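Local coordinates for Ice-binding protein isoform1a (Antarctomyces psychrotrophicus, PDB 7BWX), which probably binds ice at the prism planes of the crystal, acting as an antifreeze protein with a right-handed beta-helix fold, at residues Q23-A28 and T42-F47; S124-Q129 and N151-I156; A177-Q182 and L191-A196. The protein carries 1 engineered substitution. All blocks are in the same frame, centred on the assembly; numbering follows the deposited sequence.

Contact 1 (Q23-A28 and T42-F47); sequences QGVANA and TSITGF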
loop_
_atom_site.group_PDB
_atom_site.type_symbol
_atom_site.label_atom_id
_atom_site.label_comp_id
_atom_site.label_asym_id
_atom_site.label_seq_id
_atom_site.Cartn_x
_atom_site.Cartn_y
_atom_site.Cartn_z
ATOM N N GLN A 23 -7.418 -0.424 -14.001
ATOM C CA GLN A 23 -8.410 -1.374 -14.538
ATOM C C GLN A 23 -9.499 -1.698 -13.506
ATOM O O GLN A 23 -10.127 -2.781 -13.616
ATOM C CB GLN A 23 -7.707 -2.614 -15.096
ATOM C CG GLN A 23 -6.679 -2.350 -16.197
ATOM C CD GLN A 23 -6.969 -1.270 -17.206
ATOM O OE1 GLN A 23 -8.079 -1.132 -17.752
ATOM N NE2 GLN A 23 -5.939 -0.492 -17.490
ATOM N N GLY A 24 -9.762 -0.791 -12.565
ATOM C CA GLY A 24 -11.013 -0.790 -11.819
ATOM C C GLY A 24 -10.829 -1.140 -10.341
ATOM O O GLY A 24 -9.759 -1.664 -9.953
ATOM N N VAL A 25 -11.847 -0.837 -9.559
ATOM C CA VAL A 25 -11.945 -1.215 -8.126
ATOM C C VAL A 25 -13.239 -2.007 -8.007
ATOM O O VAL A 25 -14.295 -1.528 -8.501
ATOM C CB VAL A 25 -11.951 0.014 -7.209
ATOM C CG1 VAL A 25 -12.042 -0.430 -5.768
ATOM C CG2 VAL A 25 -10.756 0.905 -7.403
ATOM N N ALA A 26 -13.150 -3.224 -7.521
ATOM C CA ALA A 26 -14.287 -4.141 -7.369
ATOM C C ALA A 26 -14.451 -4.372 -5.865
ATOM O O ALA A 26 -13.560 -4.991 -5.294
ATOM C CB ALA A 26 -14.043 -5.453 -8.093
ATOM N N ASN A 27 -15.561 -3.934 -5.293
ATOM C CA ASN A 27 -15.826 -3.994 -3.842
ATOM C C ASN A 27 -16.973 -4.949 -3.532
ATOM O O ASN A 27 -18.018 -4.882 -4.198
ATOM C CB ASN A 27 -16.158 -2.600 -3.286
ATOM C CG ASN A 27 -16.484 -2.645 -1.812
ATOM O OD1 ASN A 27 -17.675 -2.513 -1.381
ATOM N ND2 ASN A 27 -15.476 -3.005 -1.061
ATOM N N ALA A 28 -16.864 -5.637 -2.403
ATOM C CA ALA A 28 -17.977 -6.306 -1.705
ATOM C C ALA A 28 -18.052 -5.737 -0.289
ATOM O O ALA A 28 -16.994 -5.430 0.289
ATOM C CB ALA A 28 -17.710 -7.794 -1.642
ATOM N N THR A 42 -11.912 2.594 -16.327
ATOM C CA THR A 42 -12.706 1.427 -15.900
ATOM C C THR A 42 -13.689 1.851 -14.793
ATOM O O THR A 42 -13.300 2.587 -13.882
ATOM C CB THR A 42 -11.756 0.325 -15.423
ATOM O OG1 THR A 42 -10.845 0.058 -16.499
ATOM C CG2 THR A 42 -12.493 -0.911 -14.980
ATOM N N SER A 43 -14.918 1.357 -14.848
ATOM C CA SER A 43 -15.971 1.629 -13.856
ATOM C C SER A 43 -15.607 0.925 -12.544
ATOM O O SER A 43 -14.798 -0.050 -12.560
ATOM C CB SER A 43 -17.308 1.177 -14.375
ATOM O OG SER A 43 -17.329 -0.234 -14.372
ATOM N N ILE A 44 -16.069 1.478 -11.439
ATOM C CA ILE A 44 -15.897 0.829 -10.108
ATOM C C ILE A 44 -17.174 0.053 -9.851
ATOM O O ILE A 44 -18.225 0.497 -10.348
ATOM C CB ILE A 44 -15.605 1.884 -9.035
ATOM C CG1 ILE A 44 -16.789 2.841 -8.880
ATOM C CG2 ILE A 44 -14.331 2.635 -9.405
ATOM C CD1 ILE A 44 -16.802 3.632 -7.588
ATOM N N THR A 45 -17.130 -1.018 -9.075
ATOM C CA THR A 45 -18.365 -1.746 -8.716
ATOM C C THR A 45 -18.378 -1.955 -7.215
ATOM O O THR A 45 -17.281 -2.019 -6.611
ATOM C CB THR A 45 -18.484 -3.101 -9.426
ATOM O OG1 THR A 45 -17.320 -3.889 -9.132
ATOM C CG2 THR A 45 -18.430 -2.931 -10.907
ATOM N N GLY A 46 -19.582 -2.012 -6.648
ATOM C CA GLY A 46 -19.745 -2.299 -5.203
ATOM C C GLY A 46 -19.741 -1.062 -4.324
ATOM O O GLY A 46 -19.616 -1.214 -3.092
ATOM N N PHE A 47 -19.992 0.110 -4.897
ATOM C CA PHE A 47 -20.214 1.368 -4.170
ATOM C C PHE A 47 -21.565 1.932 -4.601
ATOM O O PHE A 47 -21.628 2.572 -5.645
ATOM C CB PHE A 47 -19.083 2.348 -4.468
ATOM C CG PHE A 47 -17.713 1.878 -4.054
ATOM C CD1 PHE A 47 -16.980 1.050 -4.874
ATOM C CD2 PHE A 47 -17.162 2.287 -2.838
ATOM C CE1 PHE A 47 -15.718 0.613 -4.490
ATOM C CE2 PHE A 47 -15.899 1.847 -2.458
ATOM C CZ PHE A 47 -15.193 0.988 -3.273
#

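Contact 2 (S124-Q129 and N151-I156); sequences SVWVFQ and NNVFWI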
loop_
_atom_site.group_PDB
_atom_site.type_symbol
_atom_site.label_atom_id
_atom_site.label_comp_id
_atom_site.label_asym_id
_atom_site.label_seq_id
_atom_site.Cartn_x
_atom_site.Cartn_y
_atom_site.Cartn_z
ATOM N N SER A 124 12.246 9.338 9.386
ATOM C CA SER A 124 12.575 7.934 9.020
ATOM C C SER A 124 11.752 7.511 7.782
ATOM O O SER A 124 10.543 7.719 7.807
ATOM C CB SER A 124 12.280 7.004 10.179
ATOM O OG SER A 124 13.315 7.039 11.165
ATOM N N VAL A 125 12.381 6.879 6.788
ATOM C CA VAL A 125 11.669 6.308 5.613
ATOM C C VAL A 125 11.959 4.821 5.518
ATOM O O VAL A 125 13.122 4.390 5.776
ATOM C CB VAL A 125 12.038 7.074 4.328
ATOM C CG1 VAL A 125 11.511 6.361 3.101
ATOM C CG2 VAL A 125 11.527 8.493 4.388
ATOM N N TRP A 126 10.916 4.039 5.187
ATOM C CA TRP A 126 11.006 2.607 4.866
ATOM C C TRP A 126 10.563 2.396 3.413
ATOM O O TRP A 126 9.441 2.811 3.031
ATOM C CB TRP A 126 10.174 1.728 5.779
ATOM C CG TRP A 126 10.596 1.715 7.210
ATOM C CD1 TRP A 126 11.312 0.760 7.874
ATOM C CD2 TRP A 126 10.311 2.746 8.155
ATOM N NE1 TRP A 126 11.481 1.136 9.180
ATOM C CE2 TRP A 126 10.856 2.340 9.384
ATOM C CE3 TRP A 126 9.640 3.950 8.075
ATOM C CZ2 TRP A 126 10.768 3.144 10.521
ATOM C CZ3 TRP A 126 9.525 4.730 9.199
ATOM C CH2 TRP A 126 10.091 4.334 10.402
ATOM N N VAL A 127 11.401 1.724 2.648
ATOM C CA VAL A 127 11.035 1.245 1.289
ATOM C C VAL A 127 11.302 -0.249 1.289
ATOM O O VAL A 127 12.474 -0.652 1.415
ATOM C CB VAL A 127 11.791 1.966 0.163
ATOM C CG1 VAL A 127 11.315 1.432 -1.170
ATOM C CG2 VAL A 127 11.672 3.453 0.238
ATOM N N PHE A 128 10.241 -1.039 1.204
ATOM C CA PHE A 128 10.320 -2.484 1.043
ATOM C C PHE A 128 10.280 -2.785 -0.443
ATOM O O PHE A 128 9.220 -2.648 -1.050
ATOM C CB PHE A 128 9.243 -3.153 1.874
ATOM C CG PHE A 128 9.489 -2.989 3.356
ATOM C CD1 PHE A 128 10.271 -3.902 4.050
ATOM C CD2 PHE A 128 8.917 -1.944 4.051
ATOM C CE1 PHE A 128 10.524 -3.736 5.410
ATOM C CE2 PHE A 128 9.123 -1.789 5.414
ATOM C CZ PHE A 128 9.938 -2.688 6.091
ATOM N N GLN A 129 11.398 -3.300 -0.948
ATOM C CA GLN A 129 11.560 -3.701 -2.367
ATOM C C GLN A 129 11.266 -5.187 -2.422
ATOM O O GLN A 129 12.206 -6.005 -2.146
ATOM C CB GLN A 129 12.955 -3.349 -2.897
ATOM C CG GLN A 129 13.301 -1.881 -2.773
ATOM C CD GLN A 129 14.695 -1.621 -3.283
ATOM O OE1 GLN A 129 15.631 -2.335 -2.906
ATOM N NE2 GLN A 129 14.851 -0.594 -4.105
ATOM N N ASN A 151 2.908 7.472 6.504
ATOM C CA ASN A 151 3.061 8.121 5.188
ATOM C C ASN A 151 4.517 8.039 4.720
ATOM O O ASN A 151 4.756 8.398 3.580
ATOM C CB ASN A 151 2.531 9.551 5.205
ATOM C CG ASN A 151 2.128 10.020 3.829
ATOM O OD1 ASN A 151 1.549 9.257 3.037
ATOM N ND2 ASN A 151 2.543 11.236 3.513
ATOM N N ASN A 152 5.449 7.549 5.546
ATOM C CA ASN A 152 6.882 7.415 5.180
ATOM C C ASN A 152 7.249 5.947 4.988
ATOM O O ASN A 152 8.464 5.642 4.910
ATOM C CB ASN A 152 7.808 8.056 6.227
ATOM C CG ASN A 152 7.756 9.573 6.250
ATOM O OD1 ASN A 152 7.273 10.215 5.328
ATOM N ND2 ASN A 152 8.344 10.149 7.280
ATOM N N VAL A 153 6.245 5.083 4.799
ATOM C CA VAL A 153 6.410 3.640 4.587
ATOM C C VAL A 153 5.886 3.306 3.197
ATOM O O VAL A 153 4.758 3.711 2.901
ATOM C CB VAL A 153 5.637 2.890 5.680
ATOM C CG1 VAL A 153 5.682 1.408 5.433
ATOM C CG2 VAL A 153 6.166 3.253 7.060
ATOM N N PHE A 154 6.692 2.629 2.386
ATOM C CA PHE A 154 6.382 2.262 0.981
ATOM C C PHE A 154 6.613 0.770 0.805
ATOM O O PHE A 154 7.749 0.267 1.039
ATOM C CB PHE A 154 7.266 3.091 0.045
ATOM C CG PHE A 154 7.082 4.566 0.252
ATOM C CD1 PHE A 154 6.079 5.243 -0.419
ATOM C CD2 PHE A 154 7.893 5.265 1.123
ATOM C CE1 PHE A 154 5.884 6.602 -0.232
ATOM C CE2 PHE A 154 7.683 6.622 1.328
ATOM C CZ PHE A 154 6.685 7.289 0.648
ATOM N N TRP A 155 5.556 0.075 0.433
ATOM C CA TRP A 155 5.563 -1.350 0.067
ATOM C C TRP A 155 5.596 -1.434 -1.469
ATOM O O TRP A 155 4.569 -1.167 -2.103
ATOM C CB TRP A 155 4.329 -2.053 0.622
ATOM C CG TRP A 155 4.228 -1.919 2.102
ATOM C CD1 TRP A 155 3.521 -0.991 2.827
ATOM C CD2 TRP A 155 4.975 -2.690 3.049
ATOM N NE1 TRP A 155 3.735 -1.188 4.166
ATOM C CE2 TRP A 155 4.612 -2.229 4.332
ATOM C CE3 TRP A 155 5.826 -3.792 2.926
ATOM C CZ2 TRP A 155 5.157 -2.782 5.491
ATOM C CZ3 TRP A 155 6.387 -4.315 4.064
ATOM C CH2 TRP A 155 6.063 -3.802 5.326
ATOM N N ILE A 156 6.771 -1.638 -2.037
ATOM C CA ILE A 156 6.967 -1.669 -3.515
ATOM C C ILE A 156 6.842 -3.122 -3.928
ATOM O O ILE A 156 7.804 -3.943 -3.690
ATOM C CB ILE A 156 8.299 -1.031 -3.934
ATOM C CG1 ILE A 156 8.509 0.342 -3.313
ATOM C CG2 ILE A 156 8.389 -0.988 -5.452
ATOM C CD1 ILE A 156 7.451 1.348 -3.646
HETATM O O HOH W 1 8.696 8.120 9.877
#

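Contact 3 (A177-Q182 and L191-A196); sequences ALIAAQ and LLAGSA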
loop_
_atom_site.group_PDB
_atom_site.type_symbol
_atom_site.label_atom_id
_atom_site.label_comp_id
_atom_site.label_asym_id
_atom_site.label_seq_id
_atom_site.Cartn_x
_atom_site.Cartn_y
_atom_site.Cartn_z
ATOM N N ALA A 177 0.976 -4.938 -10.121
ATOM C CA ALA A 177 -0.254 -5.545 -10.660
ATOM C C ALA A 177 -1.385 -5.435 -9.610
ATOM O O ALA A 177 -1.767 -4.314 -9.294
ATOM C CB ALA A 177 0.063 -6.938 -11.075
ATOM N N LEU A 178 -1.928 -6.545 -9.140
ATOM C CA LEU A 178 -3.211 -6.579 -8.402
ATOM C C LEU A 178 -2.962 -6.224 -6.937
ATOM O O LEU A 178 -1.905 -6.635 -6.411
ATOM C CB LEU A 178 -3.784 -7.989 -8.469
ATOM C CG LEU A 178 -5.194 -8.154 -7.897
ATOM C CD1 LEU A 178 -6.183 -7.472 -8.834
ATOM C CD2 LEU A 178 -5.565 -9.635 -7.752
ATOM N N ILE A 179 -3.923 -5.529 -6.310
ATOM C CA ILE A 179 -3.985 -5.446 -4.824
ATOM C C ILE A 179 -5.318 -6.017 -4.422
ATOM O O ILE A 179 -6.328 -5.473 -4.847
ATOM C CB ILE A 179 -3.762 -4.042 -4.262
ATOM C CG1 ILE A 179 -2.414 -3.494 -4.669
ATOM C CG2 ILE A 179 -3.880 -4.048 -2.726
ATOM C CD1 ILE A 179 -2.196 -2.058 -4.320
ATOM N N ALA A 180 -5.315 -7.060 -3.595
ATOM C CA ALA A 180 -6.539 -7.693 -3.053
ATOM C C ALA A 180 -6.517 -7.531 -1.527
ATOM O O ALA A 180 -5.594 -8.019 -0.875
ATOM C CB ALA A 180 -6.623 -9.119 -3.464
ATOM N N ALA A 181 -7.489 -6.795 -0.998
ATOM C CA ALA A 181 -7.703 -6.665 0.448
ATOM C C ALA A 181 -8.849 -7.609 0.808
ATOM O O ALA A 181 -9.996 -7.407 0.368
ATOM C CB ALA A 181 -7.924 -5.220 0.766
ATOM N N GLN A 182 -8.532 -8.650 1.552
ATOM C CA GLN A 182 -9.528 -9.657 1.970
ATOM C C GLN A 182 -10.364 -9.118 3.145
ATOM O O GLN A 182 -10.043 -8.044 3.707
ATOM C CB GLN A 182 -8.825 -10.972 2.297
ATOM C CG GLN A 182 -8.185 -11.593 1.058
ATOM C CD GLN A 182 -7.451 -12.880 1.333
ATOM O OE1 GLN A 182 -7.065 -13.195 2.446
ATOM N NE2 GLN A 182 -7.271 -13.653 0.280
ATOM N N LEU A 191 -3.718 2.129 -1.340
ATOM C CA LEU A 191 -3.619 0.973 -2.241
ATOM C C LEU A 191 -3.488 1.490 -3.680
ATOM O O LEU A 191 -4.508 1.945 -4.229
ATOM C CB LEU A 191 -4.843 0.070 -2.064
ATOM C CG LEU A 191 -5.103 -0.378 -0.628
ATOM C CD1 LEU A 191 -6.327 -1.236 -0.568
ATOM C CD2 LEU A 191 -3.922 -1.090 -0.006
ATOM N N LEU A 192 -2.256 1.509 -4.222
ATOM C CA LEU A 192 -1.960 2.075 -5.558
ATOM C C LEU A 192 -1.528 0.932 -6.475
ATOM O O LEU A 192 -0.348 0.477 -6.418
ATOM C CB LEU A 192 -0.869 3.141 -5.401
ATOM C CG LEU A 192 -1.121 4.231 -4.372
ATOM C CD1 LEU A 192 -0.002 5.231 -4.388
ATOM C CD2 LEU A 192 -2.426 4.968 -4.591
ATOM N N ALA A 193 -2.486 0.400 -7.223
ATOM C CA ALA A 193 -2.351 -0.842 -8.011
ATOM C C ALA A 193 -1.967 -0.514 -9.446
ATOM O O ALA A 193 -2.302 0.592 -9.904
ATOM C CB ALA A 193 -3.606 -1.651 -8.009
ATOM N N GLY A 194 -1.281 -1.443 -10.094
ATOM C CA GLY A 194 -0.954 -1.322 -11.521
ATOM C C GLY A 194 -2.016 -1.986 -12.390
ATOM O O GLY A 194 -1.964 -1.813 -13.616
ATOM N N SER A 195 -2.921 -2.776 -11.808
ATOM C CA SER A 195 -4.040 -3.416 -12.555
ATOM C C SER A 195 -5.381 -3.067 -11.900
ATOM O O SER A 195 -5.959 -2.035 -12.274
ATOM C CB SER A 195 -3.816 -4.916 -12.717
ATOM O OG SER A 195 -3.721 -5.602 -11.464
ATOM N N ALA A 196 -5.878 -3.911 -10.991
ATOM C CA ALA A 196 -7.153 -3.709 -10.286
ATOM C C ALA A 196 -6.903 -3.722 -8.776
ATOM O O ALA A 196 -5.851 -4.208 -8.330
ATOM C CB ALA A 196 -8.176 -4.738 -10.686
#

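Contact 1 (Q23-A28 and T42-F47)
Val25 O is met by two groups of the other segment. Thr45 N donates a hydrogen bond of 2.9 Å to Val25 O, and Ile44 CA adds a CA-H...O contact. This is parallel pairing in the right-handed beta-helix, here between strand 25-28 and an irregular segment. The two chains run 11° apart, and a single bridge joins Ala26 to Thr45. Thr45 also works as an acceptor: Asn27 N bonds to Thr45 O at 2.9 Å, from above the carbonyl plane. On its other side, strand 25-28 is hydrogen-bonded to Val197 and Leu199.

Two glycines sit where a CB would clash. Gly24 has a backbone shape that calls for glycine, and its CA lies 3.5 Å from Thr42 CG2. Thr42 CG2 is anti to the backbone N and lies 3.3 Å from Gln23 O. At Gly46 a CB would run into Asn27 O. Instead Gly46 CA makes a CA-H...O contact of 3.3 Å with Asn27 O.

The Phe47 ring packs against Val25 and Asn27. Val25 CG1 lies at its edge, 4.0 Å from Phe47 CE1, while Asn27 CB approaches Phe47 CE1 to 3.5 Å.

Contact 2 (S124-Q129 and N151-I156)
Trp126 to Gln129 pair with Val153 to Ile156 as parallel strands, with axes 4.7 Å apart and directions 9° apart. They belong to successive coils of the right-handed beta-helix. Four backbone hydrogen bonds join them. Trp126 N and Phe128 N donate to Asn152 O and Phe154 O, and Phe154 N and Ile156 N donate to Trp126 O and Phe128 O.

Trp126, Phe128, Val153 and Trp155 share one face of the pairing. Phe128 and Trp155 lie side by side in an offset stack, with planes at 10° and the Phe128 ring centre 4.3 Å from that of the Trp155 six-membered ring. Trp155 CZ3 lies over one face of the Phe128 ring, offset toward CG and CD2, 3.4 Å from Phe128 CG. Trp155 NE1 bonds to Glu170 O, which would help fix the rotation of the indole. Trp126 CE3 touches Val153 CG2 at 3.7 Å, and Trp126 NE1 is tied to Phe97 O.

The other face carries Val127, Gln129, Phe154 and Ile156. Gln129 NE2 is hydrogen-bonded to Gly77 O. Val125 CG1 lies at the edge of the Phe154 ring. CG1 of Ile156 is anti to its carbonyl carbon (chi1 -50°), which places it 3.7 Å from Val127 CG1.

At the start of the strands Asn152 ND2 makes a weak hydrogen bond to Ser124 O. A water bridges the same two groups, donating to Ser124 O at 2.8 Å and weakly accepting from Asn152 ND2.

Contact 3 (A177-Q182 and L191-A196)
Ile179 points its CB toward 191-196, across the interior of the right-handed beta-helix from strand 179-181. Its CG2 branch meets Leu191 CD2 at 4.0 Å, the two side chains crossing at a slant. Its CG1 is anti to the carbonyl carbon (chi1 -59°) and lies 4.0 Å from Ala193 CB. The chain then runs on extended to CD1, which rests against the backbone at Leu192, 3.6 Å from Leu192 N. Val173 also touches both Ile179 and Leu191. An alanine in place of Ile179 would probably open a gap here, and Leu191 CD2 and the Leu192 backbone would lose the CG2 and CD1 methyls that pack on them.

The polar part lies where 191-196 turns past the start of the strand. Ala177 O accepts from Ser195 N at 3.2 Å, with the donor well above the carbonyl plane. Gly194 N adds a weak bond to Ala177 O at 3.0 Å. Ile179 N then donates to Ala196 O at 3.1 Å. This bond is nearly straight at the hydrogen, 168°, and lies in the carbonyl plane. Leu178 N is hydrogen-bonded to Ser160 OG. Leu178 CD1 packs on Ala196 CB at 3.9 Å.

Backbone hydrogen bonds, one of them weak, thus tie 194-196 to 177-179, and apolar side chains pack inside, also on the Leu192 backbone. Ile179 does both: its N binds Ala196 O while its side chain goes inward to Leu191 and Ala193.

How the contacts relate
All three contacts belong to one right-handed beta-helix. Contacts 1 and 3 are neighbours, with centres about 12 Å apart, and both reach the six-strand parallel sheet that holds strands 25-28, 197-200 and 179-181. They touch directly: Gln23 N lies 2.8 Å from Ser195 O, a probable hydrogen bond, and Ala196 CB packs on Gly24 O. Contact 2 lies on the opposite side of the chain's centre from both. Its centre is about 17 Å from that of contact 3 and about 27 Å from that of contact 1, and it touches neither. Contact 2 is buried, contact 3 partly so, and contact 1 lies at the surface. Strand 197-200 lies between 25-28 and 179-181 in the six-strand sheet.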